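Local coordinates for protein probable molybdenum cofactor guanylyltransferase (Aquifex aeolicus, PDB 2E8B) that probably transfers GMP from GTP to molybdenum-molybdopterin, giving the molybdopterin guanine dinucleotide form of the molybdenum cofactor, at residues E30-L33 against L34-K38; R45-E48 against T49-V53; A129-E132 against K133-L137; V172-E176 against E177-T181. One frame throughout, in Å; residues are numbered along the deposited sequence.

In the fold
Contacts 1 and 2 lie at the two ends of helix 32-51, which in this chain of the GT-A clan links parallel strands 16-22 and 56-61 in a beta-alpha-beta unit; their centres are 23 Å apart. Contact 3 is a hairpin end and contact 4 the turn that follows strand 170-173. These two touch, their centres about 10 Å apart, through a Glu-132 to Arg-179 salt bridge and through sheet pairing. Contact 1 holds Lys-32, predicted to bind GTP. Side chains of Val-46 in contact 2 and Lys-133 in contact 3 each come within about 7 Å of that of Asp-106, the predicted magnesium ligand, whereas contact 4 lies away from these sites.

Contact 1: residues E30-L33 against L34-K38; sequences EDKL and LYEIK
Backbone hydrogen bonds frame the first turn of helix 32-51, where Glu-36 N donates to Lys-32 O (2.9 Å) and Ile-37 N to Leu-33 O (2.9 Å, 163° at the hydrogen). One step earlier, at the N-cap residue Asp-31, the bond from Tyr-35 N to Asp-31 O is weak. A water takes a donor's role toward Glu-30 O and weakly accepts from Leu-34 N.

Apolar contact runs along one flank: Leu-33 and Ile-37 lie side by side and point the same way, CD1 of the former 4.0 Å from CG1 of the latter. The Tyr-35 ring brings its edge to the backbone, with CD2 3.0 Å from Asp-31 O, while Arg-27 makes a cation-pi contact with the same ring.

Glu-36 crosses Leu-33 at about a right angle. With CG anti to its carbonyl carbon (chi1 -59°), its extended chain sets OE1 3.5 Å from Leu-33 CD1, and OE2 bonds to Ser-25. An alanine here would probably leave the Ser-25 hydroxyl without this mate and forfeit the contact with Leu-33 CD1.

Lys-32 NZ and Glu-36 OE2 stand 5.8 Å apart, so these opposite charges do not pair directly, and OE2 is held by Ser-25 instead.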
# COMPACT_ATOMS: atom_id res chain seq x y z
N GLU A 30 -12.59 6.63 23.23
CA GLU A 30 -13.74 7.51 23.08
C GLU A 30 -13.87 8.17 21.71
O GLU A 30 -14.98 8.33 21.20
CB GLU A 30 -13.73 8.60 24.14
CG GLU A 30 -14.12 8.14 25.52
CD GLU A 30 -14.38 9.29 26.47
OE1 GLU A 30 -14.12 10.45 26.07
OE2 GLU A 30 -14.83 9.04 27.60
N ASP A 31 -12.74 8.56 21.13
CA ASP A 31 -12.75 9.22 19.83
C ASP A 31 -12.53 8.29 18.65
O ASP A 31 -12.22 8.75 17.55
CB ASP A 31 -11.67 10.31 19.79
CG ASP A 31 -11.86 11.37 20.85
OD1 ASP A 31 -12.93 12.02 20.86
OD2 ASP A 31 -10.94 11.56 21.68
N LYS A 32 -12.70 6.99 18.85
CA LYS A 32 -12.48 6.07 17.74
C LYS A 32 -13.38 6.34 16.54
O LYS A 32 -12.92 6.27 15.40
CB LYS A 32 -12.61 4.61 18.20
CG LYS A 32 -13.98 4.19 18.69
CD LYS A 32 -13.96 2.70 19.02
CE LYS A 32 -15.22 2.26 19.75
NZ LYS A 32 -15.23 0.80 20.03
N LEU A 33 -14.65 6.66 16.77
CA LEU A 33 -15.54 6.92 15.64
C LEU A 33 -15.05 8.07 14.75
O LEU A 33 -15.14 7.98 13.52
CB LEU A 33 -16.97 7.22 16.13
CG LEU A 33 -18.02 7.25 15.01
CD1 LEU A 33 -18.05 5.91 14.30
CD2 LEU A 33 -19.39 7.58 15.60
N LEU A 34 -14.51 9.13 15.35
CA LEU A 34 -13.99 10.26 14.58
C LEU A 34 -12.92 9.78 13.60
O LEU A 34 -12.88 10.22 12.45
CB LEU A 34 -13.37 11.32 15.49
CG LEU A 34 -14.22 12.50 15.97
CD1 LEU A 34 -13.34 13.40 16.84
CD2 LEU A 34 -14.75 13.28 14.77
N TYR A 35 -12.07 8.88 14.06
CA TYR A 35 -11.00 8.36 13.23
C TYR A 35 -11.50 7.40 12.16
O TYR A 35 -10.99 7.37 11.04
CB TYR A 35 -9.94 7.69 14.11
CG TYR A 35 -9.15 8.68 14.93
CD1 TYR A 35 -8.10 9.41 14.37
CD2 TYR A 35 -9.48 8.93 16.26
CE1 TYR A 35 -7.41 10.37 15.11
CE2 TYR A 35 -8.80 9.89 17.01
CZ TYR A 35 -7.77 10.60 16.43
OH TYR A 35 -7.10 11.55 17.17
N GLU A 36 -12.52 6.61 12.50
CA GLU A 36 -13.07 5.66 11.55
C GLU A 36 -13.79 6.37 10.42
O GLU A 36 -13.69 5.97 9.26
CB GLU A 36 -14.02 4.70 12.27
CG GLU A 36 -13.34 3.93 13.39
CD GLU A 36 -14.31 3.08 14.19
OE1 GLU A 36 -15.37 3.60 14.58
OE2 GLU A 36 -13.99 1.90 14.45
N ILE A 37 -14.53 7.43 10.76
CA ILE A 37 -15.26 8.19 9.76
C ILE A 37 -14.30 8.96 8.87
O ILE A 37 -14.42 8.95 7.64
CB ILE A 37 -16.27 9.14 10.42
CG1 ILE A 37 -17.31 8.32 11.19
CG2 ILE A 37 -16.94 10.03 9.37
CD1 ILE A 37 -18.01 7.26 10.35
N LYS A 38 -13.34 9.63 9.50
CA LYS A 38 -12.34 10.39 8.77
C LYS A 38 -11.55 9.42 7.89
O LYS A 38 -11.16 9.75 6.77
CB LYS A 38 -11.40 11.10 9.75
CG LYS A 38 -10.31 11.96 9.12
CD LYS A 38 -10.88 13.17 8.39
CE LYS A 38 -11.36 12.81 7.00
NZ LYS A 38 -10.26 12.24 6.18
O HOH W 1 -15.65 9.59 18.50

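Contact 2: residues R45-E48 against T49-V53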
# COMPACT_ATOMS: atom_id res chain seq x y z
N ARG A 45 -9.47 9.27 -0.76
CA ARG A 45 -8.49 10.16 -1.37
C ARG A 45 -7.28 9.39 -1.89
O ARG A 45 -6.77 9.69 -2.98
CB ARG A 45 -8.02 11.21 -0.36
CG ARG A 45 -9.11 12.18 0.08
CD ARG A 45 -8.51 13.51 0.53
NE ARG A 45 -7.73 13.39 1.77
CZ ARG A 45 -8.26 13.28 2.98
NH1 ARG A 45 -9.58 13.28 3.14
NH2 ARG A 45 -7.47 13.18 4.04
N VAL A 46 -6.82 8.40 -1.13
CA VAL A 46 -5.67 7.61 -1.55
C VAL A 46 -6.01 6.86 -2.84
O VAL A 46 -5.18 6.77 -3.74
CB VAL A 46 -5.27 6.58 -0.47
CG1 VAL A 46 -4.18 5.66 -1.01
CG2 VAL A 46 -4.77 7.30 0.77
N TYR A 47 -7.23 6.35 -2.91
CA TYR A 47 -7.69 5.61 -4.07
C TYR A 47 -7.72 6.50 -5.31
O TYR A 47 -7.25 6.11 -6.38
CB TYR A 47 -9.09 5.04 -3.81
CG TYR A 47 -9.71 4.37 -5.01
CD1 TYR A 47 -9.10 3.26 -5.59
CD2 TYR A 47 -10.88 4.86 -5.57
CE1 TYR A 47 -9.66 2.66 -6.71
CE2 TYR A 47 -11.45 4.26 -6.68
CZ TYR A 47 -10.84 3.16 -7.25
OH TYR A 47 -11.40 2.56 -8.35
N GLU A 48 -8.26 7.70 -5.16
CA GLU A 48 -8.33 8.63 -6.28
C GLU A 48 -6.93 9.03 -6.71
O GLU A 48 -6.65 9.15 -7.90
CB GLU A 48 -9.16 9.85 -5.89
CG GLU A 48 -10.58 9.47 -5.48
CD GLU A 48 -11.50 10.66 -5.35
OE1 GLU A 48 -11.20 11.57 -4.54
OE2 GLU A 48 -12.54 10.69 -6.04
N THR A 49 -6.03 9.23 -5.75
CA THR A 49 -4.66 9.59 -6.08
C THR A 49 -4.03 8.47 -6.90
O THR A 49 -3.37 8.71 -7.91
CB THR A 49 -3.83 9.80 -4.80
OG1 THR A 49 -4.34 10.94 -4.09
CG2 THR A 49 -2.37 10.04 -5.15
N ALA A 50 -4.24 7.23 -6.48
CA ALA A 50 -3.69 6.08 -7.18
C ALA A 50 -4.23 6.02 -8.61
O ALA A 50 -3.49 5.80 -9.57
CB ALA A 50 -4.04 4.80 -6.44
N LYS A 51 -5.54 6.22 -8.76
CA LYS A 51 -6.15 6.17 -10.09
C LYS A 51 -5.60 7.24 -11.03
O LYS A 51 -5.68 7.08 -12.25
CB LYS A 51 -7.67 6.30 -9.99
CG LYS A 51 -8.39 5.00 -9.67
CD LYS A 51 -8.79 4.19 -10.91
CE LYS A 51 -7.61 3.66 -11.72
NZ LYS A 51 -7.17 4.59 -12.80
N SER A 52 -5.05 8.31 -10.48
CA SER A 52 -4.51 9.38 -11.32
C SER A 52 -3.14 8.98 -11.87
O SER A 52 -2.63 9.60 -12.80
CB SER A 52 -4.38 10.69 -10.54
OG SER A 52 -3.32 10.68 -9.59
N VAL A 53 -2.57 7.92 -11.31
CA VAL A 53 -1.27 7.43 -11.74
C VAL A 53 -1.28 6.06 -12.44
O VAL A 53 -0.50 5.83 -13.37
CB VAL A 53 -0.30 7.34 -10.53
CG1 VAL A 53 1.00 6.65 -10.94
CG2 VAL A 53 -0.01 8.73 -10.00
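One face of the Tyr-47 ring receives the aliphatic part of Lys-51, one helical turn on. The CG of Lys-51 lies 4.2 Å from the centroid of the Tyr-47 ring and 23° off its normal, a CH-pi contact displaced toward the hydroxyl end: the closest ring atom is Tyr-47 CZ, 3.9 Å from Lys-51 CG. Beyond it, Lys-51 CD approaches the phenolic OH. The two side chains run alongside each other in the same direction because Tyr-47 sends CG anti to its backbone N (chi1 175°), which leans the ring toward the next turn. Lys-51 then bends repeatedly, and its NZ bonds to Phe-54 O.

Thr-49 uses the helix differently. Its OG1 donates to Arg-45 O at 2.9 Å, and its own N donates to that same oxygen, also at 2.9 Å. The two donors come from opposite faces of the carbonyl plane, with the hydroxyl 37° out of it, so one oxygen is gripped by two bonds from a single residue. A valine in its place would probably leave Arg-45 O with just the backbone bond of this pair. Near the helix end Ser-52 doubles its bonds in a tighter way, OG (2.6 Å) and N both donating to Thr-49 O, three residues back.

Within the beta-alpha-beta unit, Tyr-47 and Ala-50 pack on Val-57 of strand 56-61, and Val-46 meets Val-19 of strand 16-22. Val-53 turns to helix 112-120, touching Leu-116 and Leu-119, so this end of helix 32-51 rests between sheet and helix.

Contact 3: residues A129-E132 against K133-L137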
# COMPACT_ATOMS: atom_id res chain seq x y z
N ALA A 129 9.35 3.82 0.16
CA ALA A 129 9.59 5.19 0.60
C ALA A 129 10.25 5.25 1.97
O ALA A 129 9.94 4.47 2.86
CB ALA A 129 8.26 5.95 0.63
N LYS A 130 11.17 6.20 2.12
CA LYS A 130 11.89 6.37 3.38
C LYS A 130 12.00 7.83 3.80
O LYS A 130 12.58 8.65 3.09
CB LYS A 130 13.29 5.76 3.27
CG LYS A 130 14.18 5.95 4.50
CD LYS A 130 13.64 5.20 5.70
CE LYS A 130 14.54 5.39 6.92
NZ LYS A 130 15.91 4.85 6.71
N THR A 131 11.41 8.14 4.95
CA THR A 131 11.49 9.47 5.53
C THR A 131 12.25 9.14 6.81
O THR A 131 13.28 8.48 6.74
CB THR A 131 10.10 10.04 5.90
OG1 THR A 131 9.45 9.16 6.82
CG2 THR A 131 9.24 10.20 4.66
N GLU A 132 11.75 9.58 7.96
CA GLU A 132 12.39 9.25 9.22
C GLU A 132 12.04 7.79 9.46
O GLU A 132 12.77 7.05 10.11
CB GLU A 132 11.84 10.11 10.35
CG GLU A 132 12.25 11.57 10.28
CD GLU A 132 13.75 11.74 10.44
OE1 GLU A 132 14.28 11.27 11.47
OE2 GLU A 132 14.39 12.33 9.55
N LYS A 133 10.90 7.39 8.91
CA LYS A 133 10.38 6.04 9.04
C LYS A 133 10.44 5.29 7.72
O LYS A 133 10.41 5.89 6.65
CB LYS A 133 8.92 6.10 9.50
CG LYS A 133 8.14 4.81 9.31
CD LYS A 133 6.69 4.96 9.75
CE LYS A 133 5.92 3.67 9.53
NZ LYS A 133 4.56 3.72 10.13
N LEU A 134 10.54 3.96 7.79
CA LEU A 134 10.56 3.15 6.59
C LEU A 134 9.10 2.85 6.27
O LEU A 134 8.40 2.20 7.05
CB LEU A 134 11.31 1.83 6.83
CG LEU A 134 11.38 0.91 5.61
CD1 LEU A 134 12.23 1.55 4.52
CD2 LEU A 134 11.95 -0.45 6.01
N HIS A 135 8.62 3.33 5.12
CA HIS A 135 7.24 3.09 4.75
C HIS A 135 7.09 1.82 3.94
O HIS A 135 7.06 1.85 2.72
CB HIS A 135 6.71 4.30 4.00
CG HIS A 135 6.77 5.56 4.81
ND1 HIS A 135 7.88 6.38 4.81
CD2 HIS A 135 5.92 6.06 5.73
CE1 HIS A 135 7.70 7.35 5.70
NE2 HIS A 135 6.52 7.17 6.27
N THR A 136 6.98 0.71 4.66
CA THR A 136 6.85 -0.61 4.07
C THR A 136 5.66 -0.76 3.14
O THR A 136 5.67 -1.61 2.25
CB THR A 136 6.73 -1.69 5.15
OG1 THR A 136 5.58 -1.41 5.96
CG2 THR A 136 7.97 -1.72 6.02
N LEU A 137 4.64 0.07 3.35
CA LEU A 137 3.45 -0.01 2.52
C LEU A 137 3.29 1.12 1.50
O LEU A 137 2.17 1.46 1.12
CB LEU A 137 2.20 -0.11 3.40
CG LEU A 137 2.24 -1.27 4.40
CD1 LEU A 137 0.95 -1.29 5.23
CD2 LEU A 137 2.41 -2.59 3.66
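The imidazole of His-135 is turned edge-on to the strand beside it. CG lies anti to the carbonyl carbon (chi1 -59°) and the ring is rotated by a chi2 of 89°, which directs ND1 back at Ala-129 O in a weak bond of 3.4 Å. That carbonyl already takes the stronger bond from His-135 N, at 2.9 Å, so backbone and ring of one residue converge on a single oxygen. The CB atoms of Ala-129 and His-135 meet at 4.1 Å on the same face of the hairpin.

On the face of Lys-130 and Leu-134, a non-hydrogen-bonded antiparallel pair, the lysine chain bends at chi2 (66°). The bend lays its CD 3.4 Å from Lys-133 O and 4.1 Å from Leu-134 CD1, so methylenes cover the turn while NZ continues to a salt bridge with Glu-171. At the turn, Thr-131 N bonds to Lys-133 O (3.0 Å), closing the loop between the strands. His-135 itself centres an inverse gamma turn, after which the chain swings round a corner.

Strand 126-130 runs parallel to strand 170-173 on its other side, Lys-130 sharing backbone bonds with Val-172 and Ile-174, while Thr-136 beyond the corner packs against Ile-160, Trp-161 and Leu-164 of helix 160-167.

Contact 4: residues V172-E176 against E177-T181; sequences VEIPE and ELRYT
Pro-175 O receives the amide of Leu-178 at 2.8 Å and Glu-176 O that of Arg-179 at 3.3 Å, both donors standing well above the carbonyl planes, which marks a tight i to i+3 winding as strand 170-173 gives way to the 3-10 segment. A further turn is tied by Thr-181, whose N and OG1 both donate to Leu-178 O; the hydroxyl lies in the carbonyl plane at 2.5 Å and has Thr-114 as a second partner.

Among the apolar groups, Ile-174 crosses Leu-178 at about a right angle. Its CG2 branch, anti to the backbone N, does the touching and comes 3.6 Å from Leu-178 CB. Farther along the leucine, CD1 reaches the ring of Pro-175 at CD more loosely. Outside the turn, Ile-174 also packs on Ala-129 and Leu-182, and Pro-175 on Tyr-117 of helix 112-120.

Arg-179 passes over the turn. Its CD lies 3.2 Å from Glu-176 OE1, and the bend at chi3 (60°) then sets Arg-179 NE 3.5 Å from the same oxygen. Although this counts as a salt bridge, the oxygen is far out of the guanidinium plane and no N-H aims at it. A water in that plane accepts from NH1 at 2.6 Å and probably donates to Ile-174 O.

The guanidinium therefore has its directed salt bridge elsewhere, from NH2 to Glu-132, and it is this bridge that links turn and hairpin. Glu-176 is likely to add a diffuse, undirected attraction within the turn, and two carboxylates around one arginine probably favour its positive charge.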
# COMPACT_ATOMS: atom_id res chain seq x y z
N VAL A 172 13.91 4.63 -0.95
CA VAL A 172 13.79 5.78 -1.83
C VAL A 172 13.67 6.94 -0.86
O VAL A 172 12.64 7.11 -0.21
CB VAL A 172 12.53 5.70 -2.72
CG1 VAL A 172 12.42 6.95 -3.58
CG2 VAL A 172 12.60 4.47 -3.61
N GLU A 173 14.75 7.70 -0.71
CA GLU A 173 14.75 8.84 0.21
C GLU A 173 13.78 9.88 -0.33
O GLU A 173 13.98 10.44 -1.41
CB GLU A 173 16.15 9.45 0.30
CG GLU A 173 16.25 10.61 1.28
CD GLU A 173 17.62 11.25 1.28
OE1 GLU A 173 18.61 10.55 1.58
OE2 GLU A 173 17.72 12.46 0.98
N ILE A 174 12.71 10.12 0.42
CA ILE A 174 11.70 11.08 -0.02
C ILE A 174 12.19 12.50 0.10
O ILE A 174 12.70 12.91 1.15
CB ILE A 174 10.40 10.91 0.80
CG1 ILE A 174 9.82 9.51 0.55
CG2 ILE A 174 9.39 11.98 0.41
CD1 ILE A 174 9.55 9.20 -0.92
N PRO A 175 12.05 13.28 -0.99
CA PRO A 175 12.48 14.68 -0.98
C PRO A 175 11.81 15.42 0.16
O PRO A 175 10.65 15.17 0.48
CB PRO A 175 12.02 15.19 -2.35
CG PRO A 175 12.18 13.98 -3.22
CD PRO A 175 11.62 12.87 -2.33
N GLU A 176 12.55 16.34 0.76
CA GLU A 176 12.06 17.13 1.89
C GLU A 176 10.62 17.64 1.74
O GLU A 176 9.81 17.49 2.65
CB GLU A 176 13.00 18.31 2.14
CG GLU A 176 12.48 19.36 3.12
CD GLU A 176 12.11 18.80 4.48
OE1 GLU A 176 12.59 17.70 4.83
OE2 GLU A 176 11.35 19.46 5.21
N GLU A 177 10.31 18.23 0.59
CA GLU A 177 8.97 18.78 0.39
C GLU A 177 7.85 17.77 0.18
O GLU A 177 6.69 18.16 0.04
CB GLU A 177 9.00 19.81 -0.73
CG GLU A 177 9.82 21.05 -0.36
CD GLU A 177 9.51 22.26 -1.21
OE1 GLU A 177 8.31 22.53 -1.45
OE2 GLU A 177 10.46 22.96 -1.62
N LEU A 178 8.18 16.48 0.19
CA LEU A 178 7.17 15.44 0.02
C LEU A 178 7.09 14.55 1.25
O LEU A 178 6.26 13.65 1.32
CB LEU A 178 7.49 14.57 -1.21
CG LEU A 178 7.29 15.21 -2.58
CD1 LEU A 178 7.60 14.19 -3.66
CD2 LEU A 178 5.86 15.70 -2.72
N ARG A 179 7.95 14.80 2.23
CA ARG A 179 7.94 13.96 3.43
C ARG A 179 6.62 14.01 4.18
O ARG A 179 6.17 13.00 4.73
CB ARG A 179 9.10 14.35 4.35
CG ARG A 179 10.46 13.86 3.83
CD ARG A 179 11.61 14.63 4.44
NE ARG A 179 11.68 14.52 5.89
CZ ARG A 179 12.36 13.59 6.55
NH1 ARG A 179 13.05 12.67 5.89
NH2 ARG A 179 12.37 13.59 7.88
N TYR A 180 5.98 15.17 4.20
CA TYR A 180 4.71 15.30 4.92
C TYR A 180 3.60 14.47 4.28
O TYR A 180 2.61 14.15 4.94
CB TYR A 180 4.29 16.78 4.97
CG TYR A 180 3.62 17.28 3.71
CD1 TYR A 180 4.37 17.68 2.61
CD2 TYR A 180 2.23 17.36 3.62
CE1 TYR A 180 3.76 18.13 1.44
CE2 TYR A 180 1.61 17.81 2.46
CZ TYR A 180 2.38 18.19 1.37
OH TYR A 180 1.78 18.64 0.22
N THR A 181 3.77 14.09 3.02
CA THR A 181 2.75 13.30 2.33
C THR A 181 2.67 11.88 2.87
O THR A 181 1.77 11.13 2.49
CB THR A 181 3.01 13.24 0.81
OG1 THR A 181 4.19 12.47 0.54
CG2 THR A 181 3.18 14.65 0.24
O HOH W 2 13.21 11.71 3.50